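Local coordinates for KDGF (Halomonas sp., PDB 5FQ0), which probably converts unsaturated uronate monosaccharides from pectin or alginate breakdown to their linear keto forms, as a small nickel-bound cupin, at residues B[42-47]-B[90-95]; B[54-59]-B[101-106]; B[66-71]-B[81-86]. All coordinates share one frame; numbering follows the deposited sequence.

Contact 1. Residues B[42-47]-B[90-95]; sequences GAVGTP and GAVALE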
ATOM      1  N   GLY B  42     -11.150  16.904  -8.205  1.00 25.14           N
ATOM      2  CA  GLY B  42     -12.544  16.746  -8.626  1.00 24.80           C
ATOM      3  C   GLY B  42     -12.830  15.529  -9.512  1.00 28.34           C
ATOM      4  O   GLY B  42     -13.982  15.330  -9.896  1.00 25.73           O
ATOM      5  N   ALA B  43     -11.807  14.720  -9.855  1.00 25.64           N
ATOM      6  CA  ALA B  43     -12.055  13.440 -10.541  1.00 26.37           C
ATOM      7  C   ALA B  43     -12.774  12.470  -9.590  1.00 25.37           C
ATOM      8  O   ALA B  43     -12.544  12.463  -8.379  1.00 23.94           O
ATOM      9  CB  ALA B  43     -10.755  12.818 -11.069  1.00 26.49           C
ATOM     10  N   VAL B  44     -13.668  11.662 -10.148  1.00 25.62           N
ATOM     11  CA  VAL B  44     -14.561  10.863  -9.340  1.00 26.10           C
ATOM     12  C   VAL B  44     -14.332   9.364  -9.603  1.00 26.49           C
ATOM     13  O   VAL B  44     -14.361   8.936 -10.751  1.00 25.44           O
ATOM     14  CB  VAL B  44     -16.050  11.228  -9.638  1.00 28.09           C
ATOM     15  CG1 VAL B  44     -17.014  10.280  -8.934  1.00 26.08           C
ATOM     16  CG2 VAL B  44     -16.341  12.678  -9.264  1.00 27.47           C
ATOM     17  N   GLY B  45     -14.120   8.583  -8.531  1.00 26.42           N
ATOM     18  CA  GLY B  45     -14.219   7.124  -8.624  1.00 25.98           C
ATOM     19  C   GLY B  45     -15.629   6.814  -8.177  1.00 27.94           C
ATOM     20  O   GLY B  45     -15.927   6.920  -6.995  1.00 27.94           O
ATOM     21  N   THR B  46     -16.510   6.493  -9.121  1.00 28.36           N
ATOM     22  CA  THR B  46     -17.935   6.275  -8.817  1.00 30.53           C
ATOM     23  C   THR B  46     -18.153   5.039  -7.918  1.00 31.59           C
ATOM     24  O   THR B  46     -17.437   4.043  -8.035  1.00 29.24           O
ATOM     25  CB  THR B  46     -18.811   6.213 -10.102  1.00 33.23           C
ATOM     26  OG1 THR B  46     -18.420   5.111 -10.905  1.00 35.86           O
ATOM     27  CG2 THR B  46     -18.639   7.485 -10.951  1.00 35.24           C
ATOM     28  N   PRO B  47     -19.131   5.111  -7.005  1.00 33.59           N
ATOM     29  CA  PRO B  47     -19.287   4.036  -6.021  1.00 34.25           C
ATOM     30  C   PRO B  47     -19.556   2.706  -6.692  1.00 33.22           C
ATOM     31  O   PRO B  47     -20.321   2.644  -7.643  1.00 33.43           O
ATOM     32  CB  PRO B  47     -20.490   4.503  -5.166  1.00 35.74           C
ATOM     33  CG  PRO B  47     -20.545   6.000  -5.381  1.00 34.95           C
ATOM     34  CD  PRO B  47     -20.177   6.145  -6.843  1.00 32.28           C
ATOM     35  N   GLY B  90     -16.358   4.528  -2.987  1.00 24.59           N
ATOM     36  CA  GLY B  90     -16.141   5.500  -4.075  1.00 25.77           C
ATOM     37  C   GLY B  90     -15.314   6.641  -3.516  1.00 24.94           C
ATOM     38  O   GLY B  90     -15.066   6.698  -2.307  1.00 23.80           O
ATOM     39  N   ALA B  91     -14.891   7.562  -4.374  1.00 24.38           N
ATOM     40  CA  ALA B  91     -14.015   8.670  -3.940  1.00 25.85           C
ATOM     41  C   ALA B  91     -14.155   9.886  -4.832  1.00 25.38           C
ATOM     42  O   ALA B  91     -14.381   9.764  -6.031  1.00 25.54           O
ATOM     43  CB  ALA B  91     -12.536   8.219  -3.948  1.00 27.81           C
ATOM     44  N   VAL B  92     -13.947  11.059  -4.248  1.00 24.49           N
ATOM     45  CA  VAL B  92     -13.787  12.272  -5.023  1.00 24.58           C
ATOM     46  C   VAL B  92     -12.435  12.852  -4.607  1.00 23.65           C
ATOM     47  O   VAL B  92     -12.183  13.098  -3.420  1.00 25.18           O
ATOM     48  CB  VAL B  92     -14.934  13.310  -4.777  1.00 25.99           C
ATOM     49  CG1 VAL B  92     -14.751  14.552  -5.670  1.00 26.51           C
ATOM     50  CG2 VAL B  92     -16.309  12.701  -5.033  1.00 23.87           C
ATOM     51  N   ALA B  93     -11.545  13.032  -5.576  1.00 24.15           N
ATOM     52  CA  ALA B  93     -10.255  13.676  -5.282  1.00 24.82           C
ATOM     53  C   ALA B  93     -10.475  15.161  -4.948  1.00 25.42           C
ATOM     54  O   ALA B  93     -11.241  15.845  -5.644  1.00 24.51           O
ATOM     55  CB  ALA B  93      -9.349  13.572  -6.475  1.00 23.05           C
ATOM     56  N   LEU B  94      -9.793  15.655  -3.914  1.00 24.18           N
ATOM     57  CA  LEU B  94      -9.949  17.069  -3.492  1.00 25.08           C
ATOM     58  C   LEU B  94      -8.810  18.012  -3.987  1.00 25.53           C
ATOM     59  O   LEU B  94      -8.940  19.228  -3.875  1.00 24.96           O
ATOM     60  CB  LEU B  94     -10.128  17.169  -1.941  1.00 23.74           C
ATOM     61  CG  LEU B  94     -11.191  16.174  -1.403  1.00 23.77           C
ATOM     62  CD1 LEU B  94     -11.275  16.072   0.107  1.00 23.26           C
ATOM     63  CD2 LEU B  94     -12.548  16.532  -1.991  1.00 25.15           C
ATOM     64  N   GLU B  95      -7.708  17.466  -4.514  1.00 23.36           N
ATOM     65  CA  GLU B  95      -6.503  18.276  -4.896  1.00 22.89           C
ATOM     66  C   GLU B  95      -5.911  17.735  -6.184  1.00 22.81           C
ATOM     67  O   GLU B  95      -6.076  16.545  -6.476  1.00 24.43           O
ATOM     68  CB  GLU B  95      -5.397  18.208  -3.823  1.00 24.21           C
ATOM     69  CG  GLU B  95      -5.769  18.770  -2.470  1.00 29.30           C
ATOM     70  CD  GLU B  95      -4.583  18.827  -1.527  1.00 33.27           C
ATOM     71  OE1 GLU B  95      -3.419  18.543  -1.936  1.00 35.71           O
ATOM     72  OE2 GLU B  95      -4.827  19.172  -0.360  1.00 39.15           O
TER
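The flat groups that meet between G42-P47 and G90-E95 are peptide groups, and they meet in different ways. At the carbonyl of G45 the N-H of A91 arrives in the carbonyl plane, on a lone pair, with A91 N 2.9 Å from G45 O; G45 N returns a bond to A91 O, so this pair exchanges two. At the carbonyl of A93, by contrast, G42 N stands above the plane, 42° out of it. A93 N bonds to A43 O nearly straight. V44 and V92 form a non-hydrogen-bonded pair on one face, where their CG2 methyls touch at 4.2 Å; CG1 anti to the backbone N in both valines (173° and -177°) leaves each CG2 beside its own backbone N, where the two meet. The other face carries A91, small enough to lie against F64. Glycine suits G90, whose CA is pressed against the other strand, 3.3 Å from G45 O and 4.0 Å from P47 CA, where a side chain would collide with G45 O. It suits G42 too, where phi is positive. With little side-chain contact, the chemistry is chiefly main-chain: four bonds fix the register of two strands that continue directly into the nickel ligands H48 and H89.

Contact 2. Residues B[54-59]-B[101-106]; sequences DQIGYV and IDLFSP. With NI (nickel (II) ion), chain H.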
ATOM      1  N   ASP B  54     -10.976  -7.993  -1.994  1.00 20.77           N
ATOM      2  CA  ASP B  54     -10.865  -7.033  -0.887  1.00 21.41           C
ATOM      3  C   ASP B  54      -9.997  -5.885  -1.416  1.00 24.09           C
ATOM      4  O   ASP B  54      -9.155  -6.096  -2.292  1.00 26.18           O
ATOM      5  CB  ASP B  54     -10.175  -7.634   0.358  1.00 20.96           C
ATOM      6  CG  ASP B  54     -10.973  -8.774   1.004  1.00 21.91           C
ATOM      7  OD1 ASP B  54     -12.229  -8.746   0.945  1.00 20.27           O
ATOM      8  OD2 ASP B  54     -10.351  -9.647   1.646  1.00 21.10           O
ATOM      9  N   GLN B  55     -10.229  -4.680  -0.908  1.00 23.37           N
ATOM     10  CA  GLN B  55      -9.512  -3.495  -1.336  1.00 21.32           C
ATOM     11  C   GLN B  55      -9.108  -2.666  -0.128  1.00 21.88           C
ATOM     12  O   GLN B  55      -9.903  -2.481   0.816  1.00 23.05           O
ATOM     13  CB  GLN B  55     -10.335  -2.634  -2.281  1.00 21.23           C
ATOM     14  CG  GLN B  55      -9.482  -1.481  -2.837  1.00 20.76           C
ATOM     15  CD  GLN B  55     -10.247  -0.636  -3.800  1.00 22.24           C
ATOM     16  OE1 GLN B  55     -11.174  -1.128  -4.421  1.00 21.90           O
ATOM     17  NE2 GLN B  55      -9.870   0.657  -3.942  1.00 21.29           N
ATOM     18  N   ILE B  56      -7.862  -2.189  -0.136  1.00 21.18           N
ATOM     19  CA  ILE B  56      -7.452  -1.112   0.755  1.00 20.72           C
ATOM     20  C   ILE B  56      -7.004   0.060  -0.111  1.00 22.07           C
ATOM     21  O   ILE B  56      -6.270  -0.134  -1.099  1.00 22.19           O
ATOM     22  CB  ILE B  56      -6.334  -1.565   1.755  1.00 23.27           C
ATOM     23  CG1 ILE B  56      -6.917  -2.553   2.796  1.00 21.80           C
ATOM     24  CG2 ILE B  56      -5.719  -0.358   2.503  1.00 19.27           C
ATOM     25  CD1 ILE B  56      -5.877  -3.257   3.627  1.00 23.54           C
ATOM     26  N   GLY B  57      -7.427   1.274   0.242  1.00 20.44           N
ATOM     27  CA  GLY B  57      -6.885   2.491  -0.388  1.00 19.57           C
ATOM     28  C   GLY B  57      -6.046   3.265   0.614  1.00 20.79           C
ATOM     29  O   GLY B  57      -6.535   3.731   1.657  1.00 21.49           O
ATOM     30  N   TYR B  58      -4.753   3.362   0.350  1.00 20.55           N
ATOM     31  CA  TYR B  58      -3.866   4.096   1.220  1.00 20.03           C
ATOM     32  C   TYR B  58      -3.468   5.425   0.545  1.00 20.41           C
ATOM     33  O   TYR B  58      -2.923   5.417  -0.582  1.00 21.89           O
ATOM     34  CB  TYR B  58      -2.632   3.246   1.495  1.00 22.63           C
ATOM     35  CG  TYR B  58      -1.680   3.923   2.463  1.00 25.09           C
ATOM     36  CD1 TYR B  58      -0.689   4.805   2.003  1.00 28.90           C
ATOM     37  CD2 TYR B  58      -1.786   3.702   3.826  1.00 25.04           C
ATOM     38  CE1 TYR B  58       0.175   5.430   2.886  1.00 27.36           C
ATOM     39  CE2 TYR B  58      -0.914   4.293   4.710  1.00 26.08           C
ATOM     40  CZ  TYR B  58       0.049   5.161   4.235  1.00 27.73           C
ATOM     41  OH  TYR B  58       0.884   5.774   5.125  1.00 29.72           O
ATOM     42  N   VAL B  59      -3.750   6.550   1.213  1.00 19.21           N
ATOM     43  CA  VAL B  59      -3.565   7.882   0.636  1.00 18.66           C
ATOM     44  C   VAL B  59      -2.117   8.314   0.840  1.00 19.82           C
ATOM     45  O   VAL B  59      -1.574   8.364   1.982  1.00 18.35           O
ATOM     46  CB  VAL B  59      -4.534   8.960   1.206  1.00 18.76           C
ATOM     47  CG1 VAL B  59      -4.250  10.330   0.566  1.00 17.95           C
ATOM     48  CG2 VAL B  59      -5.998   8.522   1.005  1.00 19.62           C
ATOM     49  N   ILE B 101      -2.790   4.561  -3.181  1.00 20.50           N
ATOM     50  CA  ILE B 101      -2.330   3.216  -3.519  1.00 22.37           C
ATOM     51  C   ILE B 101      -3.526   2.305  -3.277  1.00 21.40           C
ATOM     52  O   ILE B 101      -3.954   2.140  -2.109  1.00 19.34           O
ATOM     53  CB  ILE B 101      -1.118   2.785  -2.650  1.00 22.53           C
ATOM     54  CG1 ILE B 101      -0.064   3.874  -2.588  1.00 26.17           C
ATOM     55  CG2 ILE B 101      -0.464   1.557  -3.252  1.00 24.64           C
ATOM     56  CD1 ILE B 101       0.402   4.363  -3.951  1.00 27.94           C
ATOM     57  N   ASP B 102      -4.112   1.772  -4.352  1.00 19.96           N
ATOM     58  CA  ASP B 102      -5.143   0.757  -4.186  1.00 21.12           C
ATOM     59  C   ASP B 102      -4.477  -0.611  -4.066  1.00 21.34           C
ATOM     60  O   ASP B 102      -3.684  -0.989  -4.934  1.00 19.88           O
ATOM     61  CB  ASP B 102      -6.116   0.747  -5.363  1.00 21.90           C
ATOM     62  CG  ASP B 102      -7.089   1.892  -5.312  1.00 22.98           C
ATOM     63  OD1 ASP B 102      -7.433   2.342  -4.193  1.00 20.32           O
ATOM     64  OD2 ASP B 102      -7.523   2.295  -6.401  1.00 25.40           O
ATOM     65  N   LEU B 103      -4.813  -1.330  -2.991  1.00 22.05           N
ATOM     66  CA  LEU B 103      -4.280  -2.667  -2.692  1.00 23.32           C
ATOM     67  C   LEU B 103      -5.412  -3.697  -2.787  1.00 24.58           C
ATOM     68  O   LEU B 103      -6.509  -3.445  -2.289  1.00 22.87           O
ATOM     69  CB  LEU B 103      -3.680  -2.674  -1.274  1.00 23.53           C
ATOM     70  CG  LEU B 103      -2.986  -1.328  -0.993  1.00 25.90           C
ATOM     71  CD1 LEU B 103      -2.725  -1.159   0.479  1.00 26.10           C
ATOM     72  CD2 LEU B 103      -1.683  -1.235  -1.789  1.00 27.65           C
ATOM     73  N   PHE B 104      -5.139  -4.846  -3.398  1.00 21.93           N
ATOM     74  CA  PHE B 104      -6.183  -5.844  -3.670  1.00 22.91           C
ATOM     75  C   PHE B 104      -5.734  -7.252  -3.302  1.00 24.46           C
ATOM     76  O   PHE B 104      -4.549  -7.572  -3.382  1.00 22.11           O
ATOM     77  CB  PHE B 104      -6.593  -5.863  -5.161  1.00 21.58           C
ATOM     78  CG  PHE B 104      -7.193  -4.567  -5.670  1.00 21.45           C
ATOM     79  CD1 PHE B 104      -8.560  -4.309  -5.539  1.00 21.71           C
ATOM     80  CD2 PHE B 104      -6.383  -3.622  -6.307  1.00 19.65           C
ATOM     81  CE1 PHE B 104      -9.108  -3.138  -6.047  1.00 22.11           C
ATOM     82  CE2 PHE B 104      -6.901  -2.443  -6.797  1.00 20.47           C
ATOM     83  CZ  PHE B 104      -8.277  -2.190  -6.669  1.00 23.64           C
ATOM     84  N   SER B 105      -6.693  -8.084  -2.893  1.00 25.02           N
ATOM     85  CA  SER B 105      -6.500  -9.522  -2.806  1.00 23.68           C
ATOM     86  C   SER B 105      -7.821 -10.146  -3.271  1.00 25.19           C
ATOM     87  O   SER B 105      -8.882  -9.750  -2.781  1.00 23.69           O
ATOM     88  CB  SER B 105      -6.187  -9.963  -1.387  1.00 23.07           C
ATOM     89  OG  SER B 105      -6.012 -11.383  -1.364  1.00 21.14           O
ATOM     90  N   PRO B 106      -7.783 -11.058  -4.249  1.00 25.49           N
ATOM     91  CA  PRO B 106      -6.560 -11.416  -4.964  1.00 25.15           C
ATOM     92  C   PRO B 106      -6.193 -10.310  -5.940  1.00 25.75           C
ATOM     93  O   PRO B 106      -6.688  -9.186  -5.821  1.00 24.58           O
ATOM     94  CB  PRO B 106      -6.961 -12.705  -5.719  1.00 25.11           C
ATOM     95  CG  PRO B 106      -8.432 -12.573  -5.923  1.00 23.26           C
ATOM     96  CD  PRO B 106      -8.929 -11.904  -4.655  1.00 24.79           C
TER
HETATM   97 NI    NI H1113     -12.774  -0.561  -5.798  1.00 25.72          NI
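Q55 lies beside F104 across the strand pair, the two side chains pointing the same way, and its atoms lead to the metal. Q55 CB is 4.0 Å from F104 CE1. CG is closer to the ring and also rests near the L103 carbonyl, 3.6 Å from Q55 CG to L103 O. CD stays alongside CE1, with the amide and ring planes 49° apart. At the tip the amide divides its work: Q55 OE1 binds nickel at 2.2 Å, while NE2 makes a weak bond of 3.0 Å to D102 OD1, bent to 126° at the hydrogen, and a further one to a citrate probably from the crystallisation liquor. With CG anti to the backbone N (chi1 -173°) and an extended chain beyond it, the amide reaches the ion, and its oxygen, the better ligand, turns to the metal while the N-H side serves acceptors. The CE1 side of the F104 ring runs along the glutamine chain, closest at 3.3 Å from Q55 OE1 to F104 CE1. With no side chain at G57, its partner D102 can lay its carboxylate over the strand, 3.8 Å from G57 CA to D102 OD1.

On the other face I56 and L103 cross at a slant, I56 CG2 meeting L103 CD1 at 3.7 Å, with Y58 and I101 next along. Y58, I101 and L103 also pack on a neighbouring subunit, where branched and aromatic apolar groups are apt. D54 OD2 bonds to a polar side chain of that subunit, and S105 OG to D31 O. Six backbone bonds, among them L103 N to I56 O at 2.7 Å, set the strands antiparallel. H48, H50 and H89 complete the protein ligands of a cupin metal site, in which Q55 takes the place of the usual first-motif glutamate.

Contact 3. Residues B[66-71]-B[81-86]; sequences VELEGE and FVAPHH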
ATOM      1  N   VAL B  66     -13.774   9.982   0.703  1.00 21.86           N
ATOM      2  CA  VAL B  66     -14.027   8.579   0.407  1.00 24.56           C
ATOM      3  C   VAL B  66     -15.370   8.215   1.024  1.00 25.32           C
ATOM      4  O   VAL B  66     -15.674   8.602   2.176  1.00 24.69           O
ATOM      5  CB  VAL B  66     -12.908   7.663   0.945  1.00 25.66           C
ATOM      6  CG1 VAL B  66     -13.358   6.201   0.960  1.00 26.20           C
ATOM      7  CG2 VAL B  66     -11.641   7.818   0.098  1.00 26.53           C
ATOM      8  N   GLU B  67     -16.155   7.489   0.239  1.00 25.27           N
ATOM      9  CA  GLU B  67     -17.439   6.968   0.673  1.00 28.52           C
ATOM     10  C   GLU B  67     -17.376   5.463   0.852  1.00 28.71           C
ATOM     11  O   GLU B  67     -17.012   4.739  -0.082  1.00 29.80           O
ATOM     12  CB  GLU B  67     -18.516   7.318  -0.348  1.00 30.01           C
ATOM     13  CG  GLU B  67     -19.874   6.781   0.041  1.00 35.76           C
ATOM     14  CD  GLU B  67     -20.936   7.089  -0.995  1.00 42.37           C
ATOM     15  OE1 GLU B  67     -20.605   7.249  -2.193  1.00 40.12           O
ATOM     16  OE2 GLU B  67     -22.110   7.177  -0.589  1.00 47.46           O
ATOM     17  N   LEU B  68     -17.728   5.007   2.057  1.00 27.35           N
ATOM     18  CA  LEU B  68     -17.730   3.606   2.403  1.00 30.08           C
ATOM     19  C   LEU B  68     -19.114   3.250   2.916  1.00 29.51           C
ATOM     20  O   LEU B  68     -19.485   3.670   4.007  1.00 29.62           O
ATOM     21  CB  LEU B  68     -16.747   3.348   3.534  1.00 31.52           C
ATOM     22  CG  LEU B  68     -15.352   2.801   3.325  1.00 35.16           C
ATOM     23  CD1 LEU B  68     -14.852   2.396   4.717  1.00 30.95           C
ATOM     24  CD2 LEU B  68     -15.369   1.627   2.338  1.00 34.74           C
ATOM     25  N   GLU B  69     -19.845   2.471   2.132  1.00 32.98           N
ATOM     26  CA  GLU B  69     -21.253   2.115   2.403  1.00 37.32           C
ATOM     27  C   GLU B  69     -22.013   3.336   2.935  1.00 37.43           C
ATOM     28  O   GLU B  69     -22.498   3.323   4.064  1.00 37.87           O
ATOM     29  CB  GLU B  69     -21.358   0.923   3.377  1.00 34.91           C
ATOM     30  CG  GLU B  69     -21.056  -0.458   2.785  1.00 40.55           C
ATOM     31  CD  GLU B  69     -22.040  -0.932   1.712  1.00 43.73           C
ATOM     32  OE1 GLU B  69     -23.106  -0.279   1.535  1.00 47.36           O
ATOM     33  OE2 GLU B  69     -21.761  -1.959   1.040  1.00 37.56           O
ATOM     34  N   GLY B  70     -22.049   4.407   2.145  1.00 37.37           N
ATOM     35  CA  GLY B  70     -22.727   5.649   2.553  1.00 38.71           C
ATOM     36  C   GLY B  70     -22.039   6.566   3.559  1.00 38.33           C
ATOM     37  O   GLY B  70     -22.349   7.749   3.587  1.00 43.90           O
ATOM     38  N   GLU B  71     -21.118   6.052   4.381  1.00 38.00           N
ATOM     39  CA  GLU B  71     -20.314   6.898   5.281  1.00 34.93           C
ATOM     40  C   GLU B  71     -19.167   7.628   4.522  1.00 34.65           C
ATOM     41  O   GLU B  71     -18.398   6.999   3.798  1.00 35.48           O
ATOM     42  CB  GLU B  71     -19.754   6.078   6.470  1.00 37.48           C
ATOM     43  CG  GLU B  71     -18.982   6.921   7.499  1.00 45.11           C
ATOM     44  CD  GLU B  71     -18.161   6.120   8.525  1.00 49.14           C
ATOM     45  OE1 GLU B  71     -18.199   4.870   8.516  1.00 55.61           O
ATOM     46  OE2 GLU B  71     -17.454   6.738   9.353  1.00 48.97           O
ATOM     47  N   PHE B  81      -8.670   3.643   3.762  1.00 22.39           N
ATOM     48  CA  PHE B  81      -9.920   2.876   3.983  1.00 23.48           C
ATOM     49  C   PHE B  81      -9.708   1.404   3.644  1.00 23.33           C
ATOM     50  O   PHE B  81      -8.839   1.086   2.808  1.00 22.99           O
ATOM     51  CB  PHE B  81     -11.099   3.429   3.162  1.00 23.33           C
ATOM     52  CG  PHE B  81     -10.987   3.201   1.680  1.00 24.01           C
ATOM     53  CD1 PHE B  81     -10.254   4.080   0.870  1.00 22.46           C
ATOM     54  CD2 PHE B  81     -11.635   2.127   1.080  1.00 23.99           C
ATOM     55  CE1 PHE B  81     -10.159   3.880  -0.486  1.00 23.70           C
ATOM     56  CE2 PHE B  81     -11.558   1.921  -0.297  1.00 25.87           C
ATOM     57  CZ  PHE B  81     -10.817   2.790  -1.086  1.00 25.28           C
ATOM     58  N   VAL B  82     -10.521   0.524   4.249  1.00 20.96           N
ATOM     59  CA  VAL B  82     -10.581  -0.882   3.854  1.00 20.33           C
ATOM     60  C   VAL B  82     -12.004  -1.174   3.420  1.00 21.72           C
ATOM     61  O   VAL B  82     -12.915  -0.864   4.167  1.00 22.12           O
ATOM     62  CB  VAL B  82     -10.004  -1.867   4.934  1.00 20.64           C
ATOM     63  CG1 VAL B  82     -10.632  -1.659   6.321  1.00 21.08           C
ATOM     64  CG2 VAL B  82     -10.086  -3.343   4.497  1.00 20.10           C
ATOM     65  N   ALA B  83     -12.168  -1.717   2.197  1.00 19.42           N
ATOM     66  CA  ALA B  83     -13.434  -2.238   1.697  1.00 21.21           C
ATOM     67  C   ALA B  83     -13.406  -3.739   1.395  1.00 21.69           C
ATOM     68  O   ALA B  83     -13.008  -4.139   0.278  1.00 23.28           O
ATOM     69  CB  ALA B  83     -13.866  -1.481   0.432  1.00 19.88           C
ATOM     70  N   PRO B  84     -13.883  -4.572   2.343  1.00 21.03           N
ATOM     71  CA  PRO B  84     -13.924  -6.025   2.062  1.00 21.55           C
ATOM     72  C   PRO B  84     -14.787  -6.261   0.811  1.00 22.12           C
ATOM     73  O   PRO B  84     -15.592  -5.387   0.462  1.00 23.59           O
ATOM     74  CB  PRO B  84     -14.598  -6.635   3.317  1.00 21.33           C
ATOM     75  CG  PRO B  84     -14.577  -5.559   4.378  1.00 22.47           C
ATOM     76  CD  PRO B  84     -14.422  -4.215   3.678  1.00 20.37           C
ATOM     77  N   HIS B  85     -14.649  -7.400   0.142  1.00 22.85           N
ATOM     78  CA  HIS B  85     -15.488  -7.647  -1.026  1.00 23.32           C
ATOM     79  C   HIS B  85     -16.980  -7.486  -0.663  1.00 25.13           C
ATOM     80  O   HIS B  85     -17.365  -7.662   0.511  1.00 23.02           O
ATOM     81  CB  HIS B  85     -15.158  -8.988  -1.745  1.00 22.64           C
ATOM     82  CG  HIS B  85     -15.196 -10.216  -0.870  1.00 23.56           C
ATOM     83  ND1 HIS B  85     -16.358 -10.700  -0.300  1.00 24.21           N
ATOM     84  CD2 HIS B  85     -14.219 -11.096  -0.529  1.00 23.72           C
ATOM     85  CE1 HIS B  85     -16.095 -11.816   0.360  1.00 23.66           C
ATOM     86  NE2 HIS B  85     -14.801 -12.070   0.254  1.00 22.88           N
ATOM     87  N   HIS B  86     -17.795  -7.091  -1.646  1.00 25.68           N
ATOM     88  CA  HIS B  86     -19.199  -6.712  -1.391  1.00 30.04           C
ATOM     89  C   HIS B  86     -19.434  -5.434  -0.563  1.00 31.66           C
ATOM     90  O   HIS B  86     -20.517  -5.287   0.023  1.00 31.42           O
ATOM     91  CB  HIS B  86     -19.991  -7.887  -0.753  1.00 31.41           C
ATOM     92  CG  HIS B  86     -20.120  -9.058  -1.657  1.00 31.89           C
ATOM     93  ND1 HIS B  86     -19.130 -10.010  -1.777  1.00 33.25           N
ATOM     94  CD2 HIS B  86     -21.087  -9.395  -2.546  1.00 32.34           C
ATOM     95  CE1 HIS B  86     -19.503 -10.909  -2.671  1.00 35.42           C
ATOM     96  NE2 HIS B  86     -20.677 -10.549  -3.164  1.00 33.96           N
TER
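The strands V66-L68 and F81-A83 run 8.7 Å apart at 38° to one another, too far for backbone pairing, so they face each other through side chains. V66 and F81 meet at about a right angle: V66 CG1 sits over one face of the phenyl ring, 4.1 Å from its centroid and displaced toward the rim, in a CH-pi contact. The ring can turn this way because CG of F81 lies between the backbone N and the carbonyl carbon (chi1 70°), the crowded position. A beta-branched valine suits the site, since its compact methyls can press on the aromatic face.

L68 fills the next place along. Its CD2 branch touches both F81 CD2, 4.0 Å away, and the methyl of A83, 3.9 Å from L68 CD2 to A83 CB, while L68 CD1 lies 3.8 Å from V82 O. The first torsion of L68, -99°, is away from a staggered value, which suggests some strain. A single methyl fits where A83 CB meets L68 CD2 and H89, a nickel ligand that L68 touches as well; F81 likewise touches Q55, another ligand, so this packing forms a second shell behind the metal. Beyond L68 the chain turns back in a type I' turn through E69 and G70, whose positive phi values favour glycine at the second place. E69 swings its carboxylate toward the other segment, but its firm partner is M88 N.

F81 and V82 pair in an antiparallel manner with a strand of a neighbouring subunit, so the sheet runs on through the dimer, and V82 packs on an apolar side chain of that subunit. Two facing sheets packed through apolar side chains, with a metal site between them, fit the cupin (jelly-roll) barrel.

Contact 3 is nested in the loops closed by both other contacts, while contacts 1 and 2 interleave along the chain. Contact 1 and the 66-71 half of contact 3 belong to the four-stranded sheet; contact 2 and the 81-86 half belong to the six-stranded one, so contact 3 bridges them. The centres of contacts 1 and 2 lie about 16 Å apart; that of contact 3 lies about 13 Å from contact 1 and about 11 Å from contact 2. Probable backbone bonds, G90 O with E67 N and Q55 O with A83 N, stitch contact 3 to its neighbours. Together they hold both barrel walls about the nickel, whose ligands come from both sheets and the H50 loop.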